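Local atomic coordinates of TIR-NB-LRR type resistance protein RPV1 (Vitis rotundifolia, PDB entry 5KU7), a protein that belongs to the TIR-NB-LRR family of plant disease-resistance proteins and is represented here by its TIR domain, a parallel sheet flanked by helices. Residues S13-D18 / A73-C78; N22-L27 / V65-E70; K84-Q89 / T138-L143. All blocks are in the same frame, centred on the assembly; numbering follows the deposited sequence.

In the fold
From the N terminus, strand 8-14 runs into contact 1, which opens at 13-18 and closes only at 73-78, where helix 76-91 begins. Within that loop lies contact 2, in which helix 23-33 covers strand 61-68, so the smaller loop from 22-27 to 65-70 is complete before contact 1 shuts. The two meet where S13 O and V67 N probably form a hydrogen bond between adjacent parallel strands. Contact 3 follows in series, joining helix 76-91 to helix 130-141, and its centre lies about 17 Å from that of contact 2, across the chain's centre. Helix 76-91 serves contacts 1 and 3 alike, and F68 and I66 reach the latter from the sheet.

Contact 1 of 3, residues S13-D18 / A73-C78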
ATOM      1  N   SER A  13     -11.210  11.672  -2.714  1.00 38.02           N
ATOM      2  CA  SER A  13     -10.368  12.854  -2.579  1.00 33.89           C
ATOM      3  C   SER A  13      -9.086  12.516  -1.817  1.00 36.18           C
ATOM      4  O   SER A  13      -9.130  11.989  -0.711  1.00 39.52           O
ATOM      5  CB  SER A  13     -11.140  13.977  -1.886  1.00 35.58           C
ATOM      6  OG  SER A  13     -10.319  15.092  -1.593  1.00 37.86           O
ATOM      7  N   PHE A  14      -7.947  12.837  -2.415  1.00 39.52           N
ATOM      8  CA  PHE A  14      -6.655  12.458  -1.864  1.00 29.09           C
ATOM      9  C   PHE A  14      -5.598  13.439  -2.348  1.00 29.52           C
ATOM     10  O   PHE A  14      -5.797  14.154  -3.326  1.00 34.08           O
ATOM     11  CB  PHE A  14      -6.291  11.034  -2.290  1.00 28.09           C
ATOM     12  CG  PHE A  14      -6.165  10.866  -3.800  1.00 34.09           C
ATOM     13  CD1 PHE A  14      -7.298  10.805  -4.606  1.00 28.04           C
ATOM     14  CD2 PHE A  14      -4.921  10.785  -4.401  1.00 31.21           C
ATOM     15  CE1 PHE A  14      -7.191  10.657  -5.977  1.00 39.05           C
ATOM     16  CE2 PHE A  14      -4.798  10.653  -5.790  1.00 30.90           C
ATOM     17  CZ  PHE A  14      -5.928  10.581  -6.575  1.00 33.18           C
ATOM     18  N   ARG A  15      -4.474  13.459  -1.654  1.00 32.48           N
ATOM     19  CA  ARG A  15      -3.304  14.211  -2.061  1.00 32.85           C
ATOM     20  C   ARG A  15      -2.423  13.283  -2.859  1.00 34.81           C
ATOM     21  O   ARG A  15      -1.852  12.349  -2.290  1.00 39.08           O
ATOM     22  CB  ARG A  15      -2.562  14.722  -0.839  1.00 31.50           C
ATOM     23  CG  ARG A  15      -1.293  15.536  -1.074  1.00 33.92           C
ATOM     24  CD  ARG A  15      -1.573  16.984  -1.478  1.00 54.25           C
ATOM     25  NE  ARG A  15      -0.329  17.693  -1.789  1.00 54.48           N
ATOM     26  CZ  ARG A  15       0.158  17.773  -3.007  1.00 45.70           C
ATOM     27  NH1 ARG A  15      -0.521  17.208  -3.983  1.00 51.67           N
ATOM     28  NH2 ARG A  15       1.291  18.409  -3.249  1.00 39.43           N
ATOM     29  N   GLY A  16      -2.322  13.528  -4.174  1.00 32.71           N
ATOM     30  CA  GLY A  16      -1.641  12.617  -5.079  1.00 29.16           C
ATOM     31  C   GLY A  16      -0.221  12.327  -4.620  1.00 34.69           C
ATOM     32  O   GLY A  16       0.177  11.176  -4.494  1.00 30.34           O
ATOM     33  N   GLU A  17       0.518  13.387  -4.323  1.00 39.01           N
ATOM     34  CA  GLU A  17       1.899  13.295  -3.885  1.00 38.92           C
ATOM     35  C   GLU A  17       2.095  12.409  -2.652  1.00 39.23           C
ATOM     36  O   GLU A  17       3.138  11.794  -2.490  1.00 41.74           O
ATOM     37  CB  GLU A  17       2.436  14.705  -3.618  1.00 45.03           C
ATOM     38  CG  GLU A  17       3.929  14.848  -3.806  1.00 56.82           C
ATOM     39  CD  GLU A  17       4.422  16.253  -3.516  1.00 73.27           C
ATOM     40  OE1 GLU A  17       4.380  16.682  -2.340  1.00 74.96           O
ATOM     41  OE2 GLU A  17       4.862  16.927  -4.476  1.00 79.60           O
ATOM     42  N   ASP A  18       1.106  12.337  -1.772  1.00 34.54           N
ATOM     43  CA  ASP A  18       1.254  11.478  -0.594  1.00 32.14           C
ATOM     44  C   ASP A  18       0.891  10.024  -0.881  1.00 37.18           C
ATOM     45  O   ASP A  18       1.646   9.121  -0.541  1.00 40.84           O
ATOM     46  CB  ASP A  18       0.380  11.966   0.563  1.00 29.98           C
ATOM     47  CG  ASP A  18       0.817  13.290   1.120  1.00 36.68           C
ATOM     48  OD1 ASP A  18       2.007  13.639   0.979  1.00 39.59           O
ATOM     49  OD2 ASP A  18      -0.042  13.986   1.711  1.00 35.86           O
ATOM     50  N   ALA A  73      -3.512  19.530   2.866  1.00 45.20           N
ATOM     51  CA  ALA A  73      -3.832  20.951   2.889  1.00 41.76           C
ATOM     52  C   ALA A  73      -2.807  21.764   2.105  1.00 43.93           C
ATOM     53  O   ALA A  73      -3.012  22.956   1.877  1.00 43.00           O
ATOM     54  CB  ALA A  73      -3.931  21.461   4.327  1.00 37.97           C
ATOM     55  N   HIS A  74      -1.707  21.132   1.697  1.00 39.42           N
ATOM     56  CA  HIS A  74      -0.704  21.842   0.904  1.00 42.74           C
ATOM     57  C   HIS A  74      -1.127  21.932  -0.555  1.00 50.42           C
ATOM     58  O   HIS A  74      -0.376  22.417  -1.407  1.00 49.86           O
ATOM     59  CB  HIS A  74       0.662  21.171   0.991  1.00 41.74           C
ATOM     60  CG  HIS A  74       1.394  21.462   2.259  1.00 49.76           C
ATOM     61  ND1 HIS A  74       1.118  20.812   3.445  1.00 49.90           N
ATOM     62  CD2 HIS A  74       2.380  22.347   2.536  1.00 54.59           C
ATOM     63  CE1 HIS A  74       1.916  21.273   4.390  1.00 53.87           C
ATOM     64  NE2 HIS A  74       2.688  22.210   3.865  1.00 53.99           N
ATOM     65  N   SER A  75      -2.311  21.419  -0.859  1.00 47.48           N
ATOM     66  CA  SER A  75      -2.799  21.511  -2.214  1.00 45.96           C
ATOM     67  C   SER A  75      -4.103  22.284  -2.212  1.00 46.49           C
ATOM     68  O   SER A  75      -5.087  21.857  -1.616  1.00 41.77           O
ATOM     69  CB  SER A  75      -2.963  20.123  -2.826  1.00 44.60           C
ATOM     70  OG  SER A  75      -3.810  20.157  -3.953  1.00 51.91           O
ATOM     71  N   ARG A  76      -4.097  23.429  -2.885  1.00 53.45           N
ATOM     72  CA  ARG A  76      -5.277  24.266  -2.974  1.00 50.67           C
ATOM     73  C   ARG A  76      -6.372  23.495  -3.677  1.00 49.82           C
ATOM     74  O   ARG A  76      -7.542  23.604  -3.301  1.00 57.96           O
ATOM     75  CB  ARG A  76      -4.983  25.576  -3.707  1.00 53.78           C
ATOM     76  CG  ARG A  76      -3.784  26.315  -3.170  1.00 59.13           C
ATOM     77  CD  ARG A  76      -3.709  27.734  -3.712  1.00 66.46           C
ATOM     78  NE  ARG A  76      -3.961  27.786  -5.146  1.00 70.48           N
ATOM     79  CZ  ARG A  76      -3.012  27.800  -6.075  1.00 71.71           C
ATOM     80  NH1 ARG A  76      -1.732  27.749  -5.723  1.00 72.88           N
ATOM     81  NH2 ARG A  76      -3.351  27.849  -7.357  1.00 65.40           N
ATOM     82  N   TRP A  77      -5.995  22.702  -4.679  1.00 42.13           N
ATOM     83  CA  TRP A  77      -6.966  21.865  -5.373  1.00 37.96           C
ATOM     84  C   TRP A  77      -7.635  20.909  -4.401  1.00 39.46           C
ATOM     85  O   TRP A  77      -8.858  20.775  -4.425  1.00 40.73           O
ATOM     86  CB  TRP A  77      -6.321  21.090  -6.524  1.00 42.02           C
ATOM     87  CG  TRP A  77      -6.049  21.926  -7.746  1.00 56.95           C
ATOM     88  CD1 TRP A  77      -5.441  23.154  -7.791  1.00 66.55           C
ATOM     89  CD2 TRP A  77      -6.353  21.583  -9.106  1.00 65.04           C
ATOM     90  NE1 TRP A  77      -5.366  23.604  -9.095  1.00 69.16           N
ATOM     91  CE2 TRP A  77      -5.913  22.658  -9.921  1.00 70.65           C
ATOM     92  CE3 TRP A  77      -6.960  20.476  -9.717  1.00 64.59           C
ATOM     93  CZ2 TRP A  77      -6.062  22.653 -11.313  1.00 74.47           C
ATOM     94  CZ3 TRP A  77      -7.113  20.477 -11.108  1.00 65.54           C
ATOM     95  CH2 TRP A  77      -6.662  21.559 -11.886  1.00 72.38           C
ATOM     96  N   CYS A  78      -6.856  20.247  -3.539  1.00 35.70           N
ATOM     97  CA  CYS A  78      -7.460  19.389  -2.518  1.00 33.37           C
ATOM     98  C   CYS A  78      -8.459  20.196  -1.651  1.00 38.96           C
ATOM     99  O   CYS A  78      -9.592  19.752  -1.384  1.00 32.43           O
ATOM    100  CB  CYS A  78      -6.374  18.740  -1.641  1.00 33.88           C
ATOM    101  SG  CYS A  78      -5.462  17.360  -2.470  1.00 41.28           S
TER
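H74 meets R15 through its backbone: its carbonyl carbon lies 4.5 Å from R15 NE, approaching the guanidinium obliquely, while the imidazole turns off from R15. S75 comes next and makes the closer approach. Its CB sits over one face of the guanidinium, 3.5 Å above the plane and shifted toward the rim, and the same carbon lies 3.7 Å from R15 CD. E17 CB covers the opposite face, so the flat group is held between a serine methylene and a glutamate methylene. CG of R15 is anti to the backbone N (chi1 180°), and the bend that follows (chi2 78°) turns CD toward the serine.

S75 is also the N-cap of helix 76-91, its OG accepting from C78 N at 3.1 Å in a nearly straight bond (168°). The contact thus joins the start of this helix to the turn leaving strand 8-14, at the C-terminal ends of the strands of the parallel sheet of the TIR domain. R15, G16, E17 and R20 line a pocket on this turn that holds malonic acid, with E17 N hydrogen-bonded to the ligand.

One helical turn past the cap, C78 SG rests 3.3 Å from F14 O and 3.8 Å from R15 CA. R15 CD also touches the sulfur, 4.0 Å away.

Contact 2 of 3, residues N22-L27 / V65-E70; sequences NFTDHL and VIVFSE
V67 presents both its methyls to helix 23-33, and T24 OG1 sits over the fork of this valine, 3.7 Å from V67 CG1 and equally far from CG2. The ring of F23 comes to the same residue obliquely, with CD2 at 3.9 Å from V67 CG1. One turn on, L27 CD2 bridges two residues of the strand, touching V65 CG1 at 4.0 Å and V67 CG2 at 4.1 Å. CG anti to the backbone N in both F23 (chi1 177°) and L27 (chi1 179°) extends side chains that leave the helix toward the strand.

Around these groups lies a second shell. The hydroxyl of T24, although set against methyls, is hydrogen-bonded to T19 OG1. F23 stacks on Y101, and L27 also meets I99 and T162.

Helix 23-33 makes the crossover from strand 8-14 to strand 38-39, and its segment runs nearly antiparallel to strand 65-68 (157°), the axes 10.5 Å apart. Helix 154-175 packs beside it over the same sheet, while H26, on the helix face turned from the strand, is buried against the second subunit, stacking on H26 and bonding to E154 of that subunit.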
ATOM      1  N   ASN A  22       0.004   4.355  -3.903  1.00 29.24           N
ATOM      2  CA  ASN A  22      -0.023   3.247  -2.958  1.00 28.22           C
ATOM      3  C   ASN A  22      -1.373   3.153  -2.249  1.00 27.81           C
ATOM      4  O   ASN A  22      -2.288   2.499  -2.766  1.00 31.27           O
ATOM      5  CB  ASN A  22       1.161   3.344  -1.968  1.00 28.97           C
ATOM      6  CG  ASN A  22       1.530   4.783  -1.621  1.00 49.39           C
ATOM      7  OD1 ASN A  22       0.758   5.511  -0.992  1.00 48.78           O
ATOM      8  ND2 ASN A  22       2.738   5.182  -1.997  1.00 49.52           N
ATOM      9  N   PHE A  23      -1.510   3.784  -1.083  1.00 33.31           N
ATOM     10  CA  PHE A  23      -2.698   3.554  -0.263  1.00 32.02           C
ATOM     11  C   PHE A  23      -4.020   3.825  -0.978  1.00 27.36           C
ATOM     12  O   PHE A  23      -4.904   2.959  -1.033  1.00 30.64           O
ATOM     13  CB  PHE A  23      -2.670   4.393   1.013  1.00 34.74           C
ATOM     14  CG  PHE A  23      -3.918   4.237   1.836  1.00 34.55           C
ATOM     15  CD1 PHE A  23      -4.100   3.102   2.632  1.00 29.54           C
ATOM     16  CD2 PHE A  23      -4.932   5.186   1.773  1.00 28.42           C
ATOM     17  CE1 PHE A  23      -5.251   2.942   3.380  1.00 34.37           C
ATOM     18  CE2 PHE A  23      -6.113   5.034   2.519  1.00 36.25           C
ATOM     19  CZ  PHE A  23      -6.278   3.914   3.323  1.00 32.80           C
ATOM     20  N   THR A  24      -4.156   5.019  -1.531  1.00 31.34           N
ATOM     21  CA  THR A  24      -5.416   5.402  -2.148  1.00 30.80           C
ATOM     22  C   THR A  24      -5.719   4.469  -3.312  1.00 31.32           C
ATOM     23  O   THR A  24      -6.873   4.156  -3.576  1.00 35.69           O
ATOM     24  CB  THR A  24      -5.382   6.859  -2.637  1.00 28.99           C
ATOM     25  OG1 THR A  24      -5.090   7.727  -1.530  1.00 27.28           O
ATOM     26  CG2 THR A  24      -6.707   7.230  -3.226  1.00 30.42           C
ATOM     27  N   ASP A  25      -4.673   4.006  -3.992  1.00 31.38           N
ATOM     28  CA  ASP A  25      -4.844   3.048  -5.092  1.00 26.85           C
ATOM     29  C   ASP A  25      -5.406   1.717  -4.594  1.00 33.93           C
ATOM     30  O   ASP A  25      -6.382   1.210  -5.165  1.00 30.09           O
ATOM     31  CB  ASP A  25      -3.514   2.820  -5.816  1.00 27.18           C
ATOM     32  CG  ASP A  25      -3.681   2.049  -7.095  1.00 27.65           C
ATOM     33  OD1 ASP A  25      -4.673   2.293  -7.791  1.00 28.76           O
ATOM     34  OD2 ASP A  25      -2.847   1.184  -7.415  1.00 38.42           O
ATOM     35  N   HIS A  26      -4.813   1.178  -3.515  1.00 32.35           N
ATOM     36  CA  HIS A  26      -5.295  -0.073  -2.887  1.00 28.38           C
ATOM     37  C   HIS A  26      -6.735   0.104  -2.379  1.00 28.39           C
ATOM     38  O   HIS A  26      -7.564  -0.810  -2.491  1.00 28.99           O
ATOM     39  CB  HIS A  26      -4.374  -0.516  -1.729  1.00 29.07           C
ATOM     40  CG  HIS A  26      -2.987  -0.897  -2.169  1.00 29.50           C
ATOM     41  ND1 HIS A  26      -2.740  -1.898  -3.087  1.00 30.38           N
ATOM     42  CD2 HIS A  26      -1.776  -0.400  -1.822  1.00 29.62           C
ATOM     43  CE1 HIS A  26      -1.438  -2.000  -3.288  1.00 30.67           C
ATOM     44  NE2 HIS A  26      -0.834  -1.098  -2.538  1.00 30.35           N
ATOM     45  N   LEU A  27      -7.037   1.282  -1.836  1.00 27.97           N
ATOM     46  CA  LEU A  27      -8.406   1.601  -1.404  1.00 31.49           C
ATOM     47  C   LEU A  27      -9.373   1.604  -2.587  1.00 35.37           C
ATOM     48  O   LEU A  27     -10.479   1.028  -2.550  1.00 34.43           O
ATOM     49  CB  LEU A  27      -8.447   2.970  -0.700  1.00 28.61           C
ATOM     50  CG  LEU A  27      -9.814   3.464  -0.215  1.00 33.60           C
ATOM     51  CD1 LEU A  27     -10.369   2.536   0.849  1.00 29.62           C
ATOM     52  CD2 LEU A  27      -9.705   4.874   0.343  1.00 30.38           C
ATOM     53  N   VAL A  65     -14.971   9.864  -0.217  1.00 35.96           N
ATOM     54  CA  VAL A  65     -14.032   9.336   0.764  1.00 36.44           C
ATOM     55  C   VAL A  65     -12.844  10.261   0.746  1.00 36.19           C
ATOM     56  O   VAL A  65     -12.264  10.482  -0.314  1.00 37.35           O
ATOM     57  CB  VAL A  65     -13.559   7.909   0.445  1.00 33.72           C
ATOM     58  CG1 VAL A  65     -12.445   7.525   1.386  1.00 34.44           C
ATOM     59  CG2 VAL A  65     -14.688   6.923   0.561  1.00 25.37           C
ATOM     60  N   ILE A  66     -12.490  10.822   1.897  1.00 35.39           N
ATOM     61  CA  ILE A  66     -11.359  11.730   1.951  1.00 29.19           C
ATOM     62  C   ILE A  66     -10.152  11.061   2.580  1.00 34.77           C
ATOM     63  O   ILE A  66     -10.202  10.624   3.728  1.00 32.92           O
ATOM     64  CB  ILE A  66     -11.681  13.001   2.732  1.00 34.29           C
ATOM     65  CG1 ILE A  66     -12.622  13.910   1.925  1.00 43.57           C
ATOM     66  CG2 ILE A  66     -10.403  13.758   2.982  1.00 37.00           C
ATOM     67  CD1 ILE A  66     -14.063  13.532   1.999  1.00 47.66           C
ATOM     68  N   VAL A  67      -9.078  10.948   1.809  1.00 32.97           N
ATOM     69  CA  VAL A  67      -7.829  10.440   2.341  1.00 28.82           C
ATOM     70  C   VAL A  67      -7.004  11.616   2.828  1.00 30.65           C
ATOM     71  O   VAL A  67      -6.189  12.178   2.092  1.00 31.34           O
ATOM     72  CB  VAL A  67      -7.051   9.638   1.299  1.00 28.50           C
ATOM     73  CG1 VAL A  67      -5.772   9.039   1.910  1.00 23.52           C
ATOM     74  CG2 VAL A  67      -7.939   8.553   0.715  1.00 27.94           C
ATOM     75  N   PHE A  68      -7.275  12.037   4.055  1.00 30.55           N
ATOM     76  CA  PHE A  68      -6.447  13.051   4.684  1.00 33.34           C
ATOM     77  C   PHE A  68      -5.061  12.458   4.917  1.00 40.41           C
ATOM     78  O   PHE A  68      -4.910  11.422   5.582  1.00 39.66           O
ATOM     79  CB  PHE A  68      -7.056  13.524   6.004  1.00 37.88           C
ATOM     80  CG  PHE A  68      -8.221  14.469   5.842  1.00 36.52           C
ATOM     81  CD1 PHE A  68      -8.080  15.652   5.124  1.00 36.99           C
ATOM     82  CD2 PHE A  68      -9.450  14.180   6.408  1.00 36.82           C
ATOM     83  CE1 PHE A  68      -9.157  16.544   4.979  1.00 32.46           C
ATOM     84  CE2 PHE A  68     -10.517  15.058   6.265  1.00 38.53           C
ATOM     85  CZ  PHE A  68     -10.365  16.241   5.539  1.00 36.77           C
ATOM     86  N   SER A  69      -4.056  13.109   4.349  1.00 38.78           N
ATOM     87  CA  SER A  69      -2.670  12.686   4.501  1.00 37.36           C
ATOM     88  C   SER A  69      -1.845  13.921   4.819  1.00 37.39           C
ATOM     89  O   SER A  69      -2.341  15.046   4.708  1.00 39.79           O
ATOM     90  CB  SER A  69      -2.165  11.983   3.234  1.00 36.63           C
ATOM     91  OG  SER A  69      -2.382  12.791   2.085  1.00 42.68           O
ATOM     92  N   GLU A  70      -0.584  13.705   5.167  1.00 38.61           N
ATOM     93  CA  GLU A  70       0.291  14.742   5.713  1.00 45.37           C
ATOM     94  C   GLU A  70       0.243  16.080   4.970  1.00 48.32           C
ATOM     95  O   GLU A  70       0.249  17.147   5.602  1.00 41.87           O
ATOM     96  CB  GLU A  70       1.733  14.229   5.739  1.00 51.67           C
ATOM     97  CG  GLU A  70       2.672  15.027   6.644  1.00 62.03           C
ATOM     98  CD  GLU A  70       4.129  14.654   6.435  1.00 63.70           C
ATOM     99  OE1 GLU A  70       4.396  13.813   5.557  1.00 64.17           O
ATOM    100  OE2 GLU A  70       5.001  15.181   7.154  1.00 66.96           O
TER

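Contact 3 of 3, residues K84-Q89 / T138-L143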
ATOM      1  N   LYS A  84     -16.178  21.902  -1.967  1.00 41.23           N
ATOM      2  CA  LYS A  84     -17.257  21.407  -2.815  1.00 42.77           C
ATOM      3  C   LYS A  84     -17.939  20.197  -2.186  1.00 44.56           C
ATOM      4  O   LYS A  84     -19.160  20.100  -2.174  1.00 49.28           O
ATOM      5  CB  LYS A  84     -16.730  21.018  -4.201  1.00 39.42           C
ATOM      6  CG  LYS A  84     -17.825  20.507  -5.123  1.00 36.30           C
ATOM      7  CD  LYS A  84     -18.859  21.652  -5.414  1.00 39.35           C
ATOM      8  CE  LYS A  84     -19.985  21.174  -6.324  1.00 40.84           C
ATOM      9  NZ  LYS A  84     -20.911  22.288  -6.747  1.00 62.66           N
ATOM     10  N   ILE A  85     -17.131  19.278  -1.673  1.00 46.27           N
ATOM     11  CA  ILE A  85     -17.623  18.060  -1.044  1.00 44.09           C
ATOM     12  C   ILE A  85     -18.527  18.373   0.134  1.00 44.45           C
ATOM     13  O   ILE A  85     -19.592  17.786   0.295  1.00 44.23           O
ATOM     14  CB  ILE A  85     -16.443  17.180  -0.570  1.00 41.15           C
ATOM     15  CG1 ILE A  85     -15.773  16.527  -1.779  1.00 38.26           C
ATOM     16  CG2 ILE A  85     -16.911  16.123   0.411  1.00 36.61           C
ATOM     17  CD1 ILE A  85     -14.367  15.995  -1.515  1.00 29.35           C
ATOM     18  N   MET A  86     -18.100  19.317   0.956  1.00 47.25           N
ATOM     19  CA  MET A  86     -18.871  19.672   2.129  1.00 48.97           C
ATOM     20  C   MET A  86     -20.141  20.452   1.777  1.00 57.99           C
ATOM     21  O   MET A  86     -21.153  20.343   2.477  1.00 58.89           O
ATOM     22  CB  MET A  86     -17.988  20.455   3.090  1.00 50.22           C
ATOM     23  CG  MET A  86     -16.800  19.638   3.591  1.00 48.43           C
ATOM     24  SD  MET A  86     -17.277  18.011   4.239  1.00 53.11           S
ATOM     25  CE  MET A  86     -18.349  18.492   5.586  1.00 48.30           C
ATOM     26  N   GLU A  87     -20.083  21.236   0.697  1.00 58.24           N
ATOM     27  CA  GLU A  87     -21.256  21.950   0.179  1.00 55.74           C
ATOM     28  C   GLU A  87     -22.328  20.979  -0.312  1.00 52.58           C
ATOM     29  O   GLU A  87     -23.517  21.185  -0.082  1.00 58.93           O
ATOM     30  CB  GLU A  87     -20.841  22.902  -0.946  1.00 64.94           C
ATOM     31  CG  GLU A  87     -20.008  24.083  -0.470  1.00 68.08           C
ATOM     32  CD  GLU A  87     -19.638  25.040  -1.581  1.00 66.47           C
ATOM     33  OE1 GLU A  87     -19.911  24.727  -2.760  1.00 65.51           O
ATOM     34  OE2 GLU A  87     -19.077  26.111  -1.270  1.00 68.68           O
ATOM     35  N   CYS A  88     -21.906  19.929  -1.011  1.00 49.68           N
ATOM     36  CA  CYS A  88     -22.835  18.906  -1.494  1.00 53.52           C
ATOM     37  C   CYS A  88     -23.408  18.152  -0.316  1.00 56.41           C
ATOM     38  O   CYS A  88     -24.449  17.508  -0.413  1.00 62.80           O
ATOM     39  CB  CYS A  88     -22.141  17.913  -2.424  1.00 48.32           C
ATOM     40  SG  CYS A  88     -21.533  18.637  -3.928  1.00 55.00           S
ATOM     41  N   GLN A  89     -22.696  18.233   0.797  1.00 50.08           N
ATOM     42  CA  GLN A  89     -23.075  17.543   2.012  1.00 54.02           C
ATOM     43  C   GLN A  89     -24.237  18.261   2.685  1.00 57.46           C
ATOM     44  O   GLN A  89     -25.184  17.625   3.136  1.00 65.14           O
ATOM     45  CB  GLN A  89     -21.863  17.453   2.932  1.00 52.89           C
ATOM     46  CG  GLN A  89     -21.831  16.243   3.805  1.00 57.37           C
ATOM     47  CD  GLN A  89     -22.092  16.564   5.239  1.00 58.52           C
ATOM     48  OE1 GLN A  89     -22.560  17.649   5.563  1.00 61.73           O
ATOM     49  NE2 GLN A  89     -21.741  15.638   6.121  1.00 59.33           N
ATOM     50  N   THR A 138     -12.324  21.549   9.261  1.00 48.70           N
ATOM     51  CA  THR A 138     -12.855  21.377  10.608  1.00 49.58           C
ATOM     52  C   THR A 138     -14.145  20.562  10.624  1.00 54.58           C
ATOM     53  O   THR A 138     -14.312  19.668  11.459  1.00 60.69           O
ATOM     54  CB  THR A 138     -13.116  22.748  11.265  1.00 50.29           C
ATOM     55  OG1 THR A 138     -11.906  23.510  11.264  1.00 58.21           O
ATOM     56  CG2 THR A 138     -13.607  22.587  12.707  1.00 46.75           C
ATOM     57  N   GLU A 139     -15.056  20.868   9.705  1.00 55.16           N
ATOM     58  CA  GLU A 139     -16.298  20.107   9.579  1.00 56.34           C
ATOM     59  C   GLU A 139     -16.033  18.650   9.168  1.00 59.93           C
ATOM     60  O   GLU A 139     -16.544  17.710   9.780  1.00 55.61           O
ATOM     61  CB  GLU A 139     -17.238  20.782   8.574  1.00 55.54           C
ATOM     62  CG  GLU A 139     -17.822  22.101   9.078  1.00 62.31           C
ATOM     63  CD  GLU A 139     -18.816  22.713   8.116  1.00 69.99           C
ATOM     64  OE1 GLU A 139     -19.074  22.110   7.058  1.00 72.97           O
ATOM     65  OE2 GLU A 139     -19.360  23.793   8.427  1.00 79.31           O
ATOM     66  N   ALA A 140     -15.218  18.474   8.131  1.00 61.62           N
ATOM     67  CA  ALA A 140     -14.931  17.146   7.606  1.00 49.27           C
ATOM     68  C   ALA A 140     -14.325  16.240   8.681  1.00 44.33           C
ATOM     69  O   ALA A 140     -14.653  15.059   8.749  1.00 39.21           O
ATOM     70  CB  ALA A 140     -14.009  17.246   6.426  1.00 39.02           C
ATOM     71  N   ALA A 141     -13.455  16.803   9.517  1.00 43.81           N
ATOM     72  CA  ALA A 141     -12.735  16.021  10.520  1.00 50.05           C
ATOM     73  C   ALA A 141     -13.617  15.647  11.711  1.00 58.82           C
ATOM     74  O   ALA A 141     -13.236  14.814  12.535  1.00 65.47           O
ATOM     75  CB  ALA A 141     -11.511  16.786  10.999  1.00 48.99           C
ATOM     76  N   ASN A 142     -14.792  16.266  11.810  1.00 58.94           N
ATOM     77  CA  ASN A 142     -15.720  15.932  12.886  1.00 53.99           C
ATOM     78  C   ASN A 142     -16.738  14.902  12.454  1.00 51.93           C
ATOM     79  O   ASN A 142     -17.577  14.490  13.242  1.00 62.56           O
ATOM     80  CB  ASN A 142     -16.448  17.170  13.390  1.00 60.13           C
ATOM     81  CG  ASN A 142     -15.741  17.823  14.547  1.00 71.39           C
ATOM     82  OD1 ASN A 142     -15.066  18.835  14.387  1.00 76.13           O
ATOM     83  ND2 ASN A 142     -15.895  17.247  15.728  1.00 81.34           N
ATOM     84  N   LEU A 143     -16.652  14.477  11.202  1.00 45.74           N
ATOM     85  CA  LEU A 143     -17.473  13.374  10.735  1.00 46.70           C
ATOM     86  C   LEU A 143     -16.819  12.105  11.241  1.00 49.51           C
ATOM     87  O   LEU A 143     -15.597  12.045  11.343  1.00 57.09           O
ATOM     88  CB  LEU A 143     -17.571  13.384   9.216  1.00 42.40           C
ATOM     89  CG  LEU A 143     -18.106  14.687   8.619  1.00 47.55           C
ATOM     90  CD1 LEU A 143     -18.046  14.620   7.107  1.00 58.15           C
ATOM     91  CD2 LEU A 143     -19.527  14.909   9.087  1.00 47.17           C
TER
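Two flat groups, the Q89 carboxamide and the E139 carboxylate, reach across between helices 76-91 and 130-141, and each touches carbon through a single atom. Q89 meets L143 tip to tip: its NE2 lies 3.8 Å from L143 CD2 and 4.0 Å from CD1, an amide nitrogen set against the forked end of a leucine. On the carboxylate, OE1 stands 4.0 Å from M86 CE; the same oxygen has a long, weak ion pair with K90.

M86 carries most of the remaining contact. Its chain is bent at both chi2 (-51°) and chi3 (-61°), and the hooked end lies against the facing helix. M86 SD touches A140 CB at 4.0 Å, while M86 CE reaches E139 CB at 3.9 Å and L143 CD1 at 4.2 Å. M86 and E139 pass side by side with their ends pointing opposite ways, and the thioether lies beside A140, with SD also 4.2 Å from A140 CA. Between the two segments no hydrogen bond forms and the contact is van der Waals; beside it, E87 makes a salt bridge to R132 of helix 130-141. L143 N is bonded to A140 O at 3.2 Å, and the L143 side chain, like that of E139, leaves the backbone toward helix 76-91.

In the TIR fold, helix 76-91 links strand 61-68 to strand 95-101, and helix 130-141 leads into strand 146-148. Beneath the two, the sheet contributes V96, which touches Q89 and L143, and F68, which packs on A140.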